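Local atomic coordinates of ribokinase (Arabidopsis thaliana, PDB entry 6ILS), a protein that catalyses the magnesium-dependent phosphorylation of ribose at O-5 with ATP as phosphoryl donor, giving D-ribose 5-phosphate for nucleotide synthesis and the pentose phosphate pathway. Residues B[262-267]-B[279-284]; B[123-128]-B[147-152]. All blocks are in the same frame, centred on the assembly; numbering follows the deposited sequence.

How the contacts relate
Both contacts belong to the single PfkB-type kinase fold, and they follow one another along the chain without nesting or crossing. From the N terminus, contact 2 comes first: it closes a loop of 18 residues that includes helix 131-134 and strand 138-143, and ties the segment 123-128 to the start of helix 147-158. The chain then adds further strands of the nine-stranded sheet before contact 1 joins helices 257-270 and 275-289, closing a shorter loop of 11 residues, which takes in the ends of the two helices, near the bound ATP. The centres of the two contacts lie about 27 Å apart and their nearest atoms about 12 Å apart, so they do not touch.

Contact 1 (B[262-267]-B[279-284]); sequences TAAFAV and LRFAAA
Ala264 lays its methyl group against the backbone of Ala282, CB to CA at 3.8 Å, at the middle of a helical hairpin in the PfkB-family kinase fold. Helices 257-270 and 275-289 run roughly antiparallel here, at 144° between their local axes, and alanines on both sides let those axes approach to 7.8 Å. The methyl of Ala282 in turn sits beside Phe265, with CB to CB at 3.8 Å and the backbone N of Phe265 equally near.

Two aromatic side chains, one from each helix, frame this small-residue centre. In Phe265, CG lies anti to the backbone N (chi1 179°). The side chains of Phe265 and Leu279 lie side by side, pointing the same way, and CE2 of Phe265 meets CD2 of Leu279 at 4.1 Å. Leu233 of strand 231-235 touches both, so this flank of the hairpin is packed against the large sheet. On the other flank Phe281 reaches across, its CE2 lying 3.9 Å from CB of Ala264; there Val305 and Leu309 of helix 302-312 and Leu52 add to the apolar cluster, and Lys273 makes a cation-pi contact with the ring.

No hydrogen bond joins the two segments; the five touching residues are all buried, and apolar packing carries the contact. The side chain of Ala282 is about 7 Å from the bound ATP, so the hairpin lies close to the nucleotide site. The carbonyl O of Ala264 also meets Phe281, at the edge of its ring, near its plane, 3.3 Å from CD2.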
loop_
_atom_site.group_PDB
_atom_site.type_symbol
_atom_site.label_atom_id
_atom_site.label_comp_id
_atom_site.label_asym_id
_atom_site.label_seq_id
_atom_site.Cartn_x
_atom_site.Cartn_y
_atom_site.Cartn_z
ATOM N N THR B 262 -20.582 -1.498 -16.664
ATOM C CA THR B 262 -21.643 -2.241 -15.981
ATOM C C THR B 262 -22.505 -1.319 -15.124
ATOM O O THR B 262 -23.731 -1.378 -15.164
ATOM C CB THR B 262 -21.045 -3.372 -15.097
ATOM O OG1 THR B 262 -20.181 -4.184 -15.900
ATOM C CG2 THR B 262 -22.155 -4.236 -14.532
ATOM N N ALA B 263 -21.877 -0.406 -14.387
ATOM C CA ALA B 263 -22.660 0.527 -13.580
ATOM C C ALA B 263 -23.475 1.520 -14.415
ATOM O O ALA B 263 -24.596 1.881 -14.032
ATOM C CB ALA B 263 -21.735 1.284 -12.595
ATOM N N ALA B 264 -22.928 1.965 -15.550
ATOM C CA ALA B 264 -23.637 2.930 -16.399
ATOM C C ALA B 264 -24.841 2.253 -17.056
ATOM O O ALA B 264 -25.920 2.833 -17.191
ATOM C CB ALA B 264 -22.686 3.516 -17.478
ATOM N N PHE B 265 -24.646 1.002 -17.453
ATOM C CA PHE B 265 -25.757 0.207 -17.961
ATOM C C PHE B 265 -26.870 0.135 -16.906
ATOM O O PHE B 265 -28.041 0.333 -17.210
ATOM C CB PHE B 265 -25.270 -1.194 -18.349
ATOM C CG PHE B 265 -26.364 -2.088 -18.872
ATOM C CD1 PHE B 265 -27.182 -2.799 -17.998
ATOM C CD2 PHE B 265 -26.559 -2.227 -20.234
ATOM C CE1 PHE B 265 -28.198 -3.623 -18.488
ATOM C CE2 PHE B 265 -27.576 -3.047 -20.722
ATOM C CZ PHE B 265 -28.383 -3.746 -19.849
ATOM N N ALA B 266 -26.498 -0.138 -15.664
ATOM C CA ALA B 266 -27.470 -0.267 -14.551
ATOM C C ALA B 266 -28.235 1.036 -14.324
ATOM O O ALA B 266 -29.409 0.988 -14.093
ATOM C CB ALA B 266 -26.768 -0.714 -13.299
ATOM N N VAL B 267 -27.539 2.160 -14.418
ATOM C CA VAL B 267 -28.177 3.483 -14.204
ATOM C C VAL B 267 -29.168 3.721 -15.338
ATOM O O VAL B 267 -30.256 4.089 -15.072
ATOM C CB VAL B 267 -27.114 4.590 -14.151
ATOM C CG1 VAL B 267 -27.753 5.953 -14.266
ATOM C CG2 VAL B 267 -26.267 4.471 -12.903
ATOM N N LEU B 279 -27.222 0.075 -23.593
ATOM C CA LEU B 279 -25.935 -0.331 -24.135
ATOM C C LEU B 279 -25.127 0.854 -24.662
ATOM O O LEU B 279 -23.915 0.928 -24.465
ATOM C CB LEU B 279 -26.126 -1.349 -25.254
ATOM C CG LEU B 279 -26.336 -2.814 -24.865
ATOM C CD1 LEU B 279 -26.447 -3.673 -26.115
ATOM C CD2 LEU B 279 -25.190 -3.326 -23.996
ATOM N N ARG B 280 -25.802 1.762 -25.360
ATOM C CA ARG B 280 -25.114 2.930 -25.918
ATOM C C ARG B 280 -24.533 3.800 -24.825
ATOM O O ARG B 280 -23.388 4.257 -24.918
ATOM C CB ARG B 280 -26.079 3.767 -26.772
ATOM C CG ARG B 280 -25.727 3.793 -28.247
ATOM C CD ARG B 280 -26.450 4.940 -28.964
ATOM N NE ARG B 280 -25.526 5.986 -29.396
ATOM C CZ ARG B 280 -25.844 7.275 -29.470
ATOM N NH1 ARG B 280 -27.056 7.690 -29.121
ATOM N NH2 ARG B 280 -24.944 8.161 -29.867
ATOM N N PHE B 281 -25.355 4.056 -23.811
ATOM C CA PHE B 281 -24.977 4.867 -22.656
ATOM C C PHE B 281 -23.795 4.259 -21.919
ATOM O O PHE B 281 -22.834 4.956 -21.574
ATOM C CB PHE B 281 -26.194 5.023 -21.746
ATOM C CG PHE B 281 -25.984 5.904 -20.559
ATOM C CD1 PHE B 281 -26.147 7.289 -20.664
ATOM C CD2 PHE B 281 -25.667 5.354 -19.323
ATOM C CE1 PHE B 281 -25.973 8.109 -19.554
ATOM C CE2 PHE B 281 -25.491 6.163 -18.213
ATOM C CZ PHE B 281 -25.642 7.560 -18.330
ATOM N N ALA B 282 -23.840 2.945 -21.704
ATOM C CA ALA B 282 -22.717 2.229 -21.095
ATOM C C ALA B 282 -21.441 2.332 -21.924
ATOM O O ALA B 282 -20.353 2.553 -21.387
ATOM C CB ALA B 282 -23.096 0.720 -20.867
ATOM N N ALA B 283 -21.570 2.177 -23.243
ATOM C CA ALA B 283 -20.409 2.256 -24.127
ATOM C C ALA B 283 -19.775 3.640 -24.083
ATOM O O ALA B 283 -18.553 3.771 -24.079
ATOM C CB ALA B 283 -20.812 1.896 -25.543
ATOM N N ALA B 284 -20.610 4.670 -24.049
ATOM C CA ALA B 284 -20.115 6.044 -23.982
ATOM C C ALA B 284 -19.390 6.276 -22.670
ATOM O O ALA B 284 -18.327 6.894 -22.642
ATOM C CB ALA B 284 -21.270 7.037 -24.142
#

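Contact 2 (B[123-128]-B[147-152]); sequences EIMSDD and DSINIQ
The segment 123-128 has no regular secondary structure and passes the first turns of helix 147-158, with Met125 and Gln152 facing each other at a CA-to-CA distance of 7.2 Å. That helix is the crossover of a beta-alpha-beta unit between the adjacent parallel strands 138-143 and 164-170 of the large sheet, and the contact holds the loop between helices 116-119 and 131-134 to it. Ile124 is extended, and the carbonyl of Glu123 and the N-H of Met125, on either side of it in the chain, both meet the helix. This is a worked case of a side-chain amide standing in for a backbone partner.

Gln152 supplies that amide, its chain extended beyond CG. Its OE1 accepts the N-H of Met125 at 2.9 Å in an almost straight bond (174°), with the donor tilted somewhat from the carbonyl plane. One N-H of NE2 serves Glu123 O at 3.2 Å, again tilted from the planes of both groups. The other points to Ser148 OG at 3.0 Å, nearly in the amide plane, and leans weakly toward Ser148 O as well.

Beside the polar bridge, the chain of Met125 turns at chi2 (-84°) and crosses that of Ile149 at about a right angle, SD coming to 3.9 Å from CD1. Trp121 touches Ile149 and Leu130 touches Met125, extending the apolar patch. The side chain of Ile124 crosses that of Gln152 at about a right angle, CG2 lying 3.9 Å from OE1.

The two ends of one amide thus engage a backbone acceptor and a backbone donor two residues apart. Because the nitrogen is also held by Ser148, the orientation of the amide is well defined.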
loop_
_atom_site.group_PDB
_atom_site.type_symbol
_atom_site.label_atom_id
_atom_site.label_comp_id
_atom_site.label_asym_id
_atom_site.label_seq_id
_atom_site.Cartn_x
_atom_site.Cartn_y
_atom_site.Cartn_z
ATOM N N GLU B 123 -21.735 -13.990 9.224
ATOM C CA GLU B 123 -22.110 -15.282 8.676
ATOM C C GLU B 123 -23.501 -15.187 8.047
ATOM O O GLU B 123 -23.747 -15.719 6.965
ATOM C CB GLU B 123 -22.074 -16.352 9.770
ATOM C CG GLU B 123 -22.814 -17.636 9.411
ATOM C CD GLU B 123 -22.584 -18.758 10.415
ATOM O OE1 GLU B 123 -21.653 -18.640 11.242
ATOM O OE2 GLU B 123 -23.343 -19.751 10.383
ATOM N N ILE B 124 -24.402 -14.501 8.744
ATOM C CA ILE B 124 -25.741 -14.219 8.252
ATOM C C ILE B 124 -25.964 -12.719 8.245
ATOM O O ILE B 124 -25.751 -12.052 9.252
ATOM C CB ILE B 124 -26.833 -14.880 9.123
ATOM C CG1 ILE B 124 -26.583 -16.383 9.255
ATOM C CG2 ILE B 124 -28.214 -14.605 8.549
ATOM C CD1 ILE B 124 -26.561 -17.110 7.930
ATOM N N MET B 125 -26.390 -12.186 7.107
ATOM C CA MET B 125 -26.676 -10.764 7.013
ATOM C C MET B 125 -27.879 -10.417 7.862
ATOM O O MET B 125 -28.920 -11.060 7.748
ATOM C CB MET B 125 -26.936 -10.366 5.564
ATOM C CG MET B 125 -25.772 -10.655 4.649
ATOM S SD MET B 125 -24.579 -9.315 4.706
ATOM C CE MET B 125 -25.474 -8.067 3.777
ATOM N N SER B 126 -27.747 -9.399 8.709
ATOM C CA SER B 126 -28.889 -8.945 9.505
ATOM C C SER B 126 -29.896 -8.244 8.605
ATOM O O SER B 126 -29.534 -7.733 7.546
ATOM C CB SER B 126 -28.447 -8.009 10.626
ATOM O OG SER B 126 -28.250 -6.701 10.128
ATOM N N ASP B 127 -31.155 -8.207 9.035
ATOM C CA ASP B 127 -32.230 -7.718 8.184
ATOM C C ASP B 127 -32.210 -6.204 7.977
ATOM O O ASP B 127 -32.918 -5.682 7.102
ATOM C CB ASP B 127 -33.581 -8.142 8.751
ATOM C CG ASP B 127 -34.042 -9.478 8.207
ATOM O OD1 ASP B 127 -33.682 -10.518 8.793
ATOM O OD2 ASP B 127 -34.745 -9.486 7.177
ATOM N N ASP B 128 -31.395 -5.497 8.755
ATOM C CA ASP B 128 -31.222 -4.078 8.504
ATOM C C ASP B 128 -29.859 -3.831 7.880
ATOM O O ASP B 128 -29.490 -2.689 7.610
ATOM C CB ASP B 128 -31.414 -3.258 9.782
ATOM C CG ASP B 128 -32.855 -2.756 9.942
ATOM O OD1 ASP B 128 -33.264 -1.845 9.188
ATOM O OD2 ASP B 128 -33.584 -3.282 10.814
ATOM N N ASP B 147 -19.081 -15.706 -1.780
ATOM C CA ASP B 147 -20.263 -16.277 -2.428
ATOM C C ASP B 147 -21.481 -16.244 -1.510
ATOM O O ASP B 147 -22.595 -15.959 -1.941
ATOM C CB ASP B 147 -19.989 -17.724 -2.865
ATOM C CG ASP B 147 -19.069 -17.817 -4.079
ATOM O OD1 ASP B 147 -19.039 -16.869 -4.889
ATOM O OD2 ASP B 147 -18.380 -18.851 -4.232
ATOM N N SER B 148 -21.260 -16.525 -0.232
ATOM C CA SER B 148 -22.361 -16.634 0.719
ATOM C C SER B 148 -23.106 -15.330 0.872
ATOM O O SER B 148 -24.330 -15.311 0.932
ATOM C CB SER B 148 -21.857 -17.086 2.090
ATOM O OG SER B 148 -22.852 -16.834 3.064
ATOM N N ILE B 149 -22.353 -14.237 0.933
ATOM C CA ILE B 149 -22.934 -12.914 1.043
ATOM C C ILE B 149 -23.679 -12.539 -0.235
ATOM O O ILE B 149 -24.784 -12.007 -0.170
ATOM C CB ILE B 149 -21.832 -11.870 1.357
ATOM C CG1 ILE B 149 -21.169 -12.215 2.693
ATOM C CG2 ILE B 149 -22.416 -10.459 1.377
ATOM C CD1 ILE B 149 -22.146 -12.246 3.857
ATOM N N ASN B 150 -23.076 -12.812 -1.395
ATOM C CA ASN B 150 -23.769 -12.529 -2.657
ATOM C C ASN B 150 -25.089 -13.280 -2.761
ATOM O O ASN B 150 -26.079 -12.740 -3.242
ATOM C CB ASN B 150 -22.901 -12.885 -3.859
ATOM C CG ASN B 150 -21.918 -11.784 -4.213
ATOM O OD1 ASN B 150 -22.164 -10.606 -3.945
ATOM N ND2 ASN B 150 -20.806 -12.165 -4.805
ATOM N N ILE B 151 -25.085 -14.532 -2.313
ATOM C CA ILE B 151 -26.296 -15.358 -2.386
ATOM C C ILE B 151 -27.395 -14.760 -1.522
ATOM O O ILE B 151 -28.517 -14.579 -1.975
ATOM C CB ILE B 151 -25.996 -16.818 -1.989
ATOM C CG1 ILE B 151 -25.213 -17.499 -3.110
ATOM C CG2 ILE B 151 -27.300 -17.572 -1.715
ATOM C CD1 ILE B 151 -24.579 -18.804 -2.726
ATOM N N GLN B 152 -27.057 -14.367 -0.298
ATOM C CA GLN B 152 -28.040 -13.790 0.599
ATOM C C GLN B 152 -28.621 -12.480 0.077
ATOM O O GLN B 152 -29.809 -12.206 0.247
ATOM C CB GLN B 152 -27.421 -13.573 1.992
ATOM C CG GLN B 152 -26.989 -14.868 2.682
ATOM C CD GLN B 152 -26.318 -14.615 4.022
ATOM O OE1 GLN B 152 -26.887 -13.970 4.910
ATOM N NE2 GLN B 152 -25.088 -15.094 4.160
#